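Local coordinates for glycerate dehydrogenase (Bacillus sp. 5mfcol3.1, PDB 6P2I) that reduces acyclic imino acids, produced in situ by a partner oxidase, asymmetrically with NADPH, and belongs to the D-isomer specific 2-hydroxyacid dehydrogenase family, at the interface of chains A and B. Coordinates in Å, arbitrary orientation; residue numbers count along the deposited sequence, not the author numbering. Chains: chain A/B, Glycerate dehydrogenase.

The interface of chains A and B. Residues chain A 278-280, 283; chain B 136-138, 248.
B:Leu136 inserts its branched side chain between the rings of A:Tyr278 and A:Tyr280, in a two-fold interface of this D-2-hydroxyacid dehydrogenase-type reductase; as dimers are usual in this family, the crystal dimer is probably the working form. CD1 lies over a face of the A:Tyr278 ring, 3.9 Å from its centroid, while CG sits over a face of the A:Tyr280 ring, toward its rim. CD2 is 3.4 Å from A:Tyr280 CE1 and also rests on the flat face of the A:Arg283 guanidinium. CG anti to the backbone N (chi1 -180°) carries the fork between the tyrosines, whose flat faces suit aliphatic packing; a branched side chain fits because its methyls can point to different walls.

While its face meets the methyl, A:Arg283 NH1 hydrogen-bonds in the guanidinium plane to A:Tyr278 OH, 3.0 Å away, which probably helps to hold both groups against the leucine.

Beside the leucine, a parallel beta bridge pairs A:Ser279 with B:Cys137. Hydrogen bonds run from B:Cys137 N to A:Tyr278 O (3.0 Å) and from A:Tyr280 N, starting helix 280-298, to B:Cys137 O (2.8 Å). The small side chain of A:Ser279, its CB 3.4 Å from B:Cys137 O, probably allows this close approach.

Packing is looser across the A:Tyr280 ring plane from the leucine: B:Leu136 buries 113 Å², B:Ser138 and B:Arg248 only 10 and 11 Å². There B:Ser138 OG stands 3.6 Å from A:Tyr280 CD2 and accepts a hydrogen bond from B:Arg248 NH2; this long, polar arginine touches the partner only lightly.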
# COMPACT_ATOMS: atom_id res chain seq x y z
N TYR A 278 -7.87 3.03 -12.48
CA TYR A 278 -7.27 3.23 -13.80
C TYR A 278 -5.98 2.43 -13.94
O TYR A 278 -4.88 2.97 -13.97
CB TYR A 278 -7.04 4.71 -14.08
CG TYR A 278 -6.86 5.00 -15.55
CD1 TYR A 278 -7.70 4.42 -16.50
CD2 TYR A 278 -5.85 5.84 -16.00
CE1 TYR A 278 -7.55 4.66 -17.85
CE2 TYR A 278 -5.68 6.09 -17.37
CZ TYR A 278 -6.54 5.50 -18.28
OH TYR A 278 -6.39 5.74 -19.62
N SER A 279 -6.15 1.11 -14.10
CA SER A 279 -5.05 0.23 -14.46
C SER A 279 -5.11 -0.14 -15.94
O SER A 279 -6.17 -0.05 -16.58
CB SER A 279 -5.07 -1.06 -13.62
OG SER A 279 -6.19 -1.87 -13.96
N TYR A 280 -3.96 -0.55 -16.48
CA TYR A 280 -3.94 -1.08 -17.84
C TYR A 280 -4.93 -2.22 -17.99
O TYR A 280 -5.63 -2.32 -19.01
CB TYR A 280 -2.55 -1.58 -18.21
CG TYR A 280 -1.50 -0.51 -18.38
CD1 TYR A 280 -1.40 0.19 -19.58
CD2 TYR A 280 -0.63 -0.20 -17.36
CE1 TYR A 280 -0.42 1.17 -19.74
CE2 TYR A 280 0.35 0.77 -17.51
CZ TYR A 280 0.44 1.46 -18.70
OH TYR A 280 1.40 2.43 -18.85
N ARG A 283 -8.78 -0.81 -17.81
CA ARG A 283 -9.31 -0.07 -18.95
C ARG A 283 -9.48 -0.97 -20.16
O ARG A 283 -10.38 -0.75 -20.97
CB ARG A 283 -8.42 1.13 -19.28
CG ARG A 283 -7.07 0.79 -19.90
CD ARG A 283 -6.29 2.05 -20.22
NE ARG A 283 -5.11 1.77 -21.04
CZ ARG A 283 -4.31 2.71 -21.53
NH1 ARG A 283 -4.55 4.00 -21.29
NH2 ARG A 283 -3.27 2.36 -22.27
N LEU B 136 -2.42 6.22 -14.58
CA LEU B 136 -2.47 4.91 -15.22
C LEU B 136 -1.45 3.99 -14.57
O LEU B 136 -0.25 4.29 -14.55
CB LEU B 136 -2.20 5.05 -16.71
CG LEU B 136 -2.22 3.77 -17.55
CD1 LEU B 136 -3.56 3.03 -17.43
CD2 LEU B 136 -1.92 4.14 -18.99
N CYS B 137 -1.93 2.87 -14.03
CA CYS B 137 -1.08 1.98 -13.24
C CYS B 137 -1.21 0.54 -13.73
O CYS B 137 -2.07 0.19 -14.53
CB CYS B 137 -1.44 2.03 -11.75
SG CYS B 137 -3.07 1.35 -11.36
N SER B 138 -0.33 -0.32 -13.20
CA SER B 138 -0.46 -1.76 -13.38
C SER B 138 -1.01 -2.38 -12.11
O SER B 138 -0.61 -2.00 -11.00
CB SER B 138 0.90 -2.41 -13.69
OG SER B 138 1.42 -2.00 -14.94
N ARG B 248 10.07 2.05 -13.83
CA ARG B 248 8.92 2.83 -13.38
C ARG B 248 9.26 3.67 -12.16
O ARG B 248 8.87 4.85 -12.09
CB ARG B 248 7.75 1.90 -13.06
CG ARG B 248 6.51 2.66 -12.56
CD ARG B 248 5.31 1.74 -12.41
NE ARG B 248 4.79 1.32 -13.71
CZ ARG B 248 4.16 0.17 -13.93
NH1 ARG B 248 3.97 -0.69 -12.93
NH2 ARG B 248 3.73 -0.13 -15.15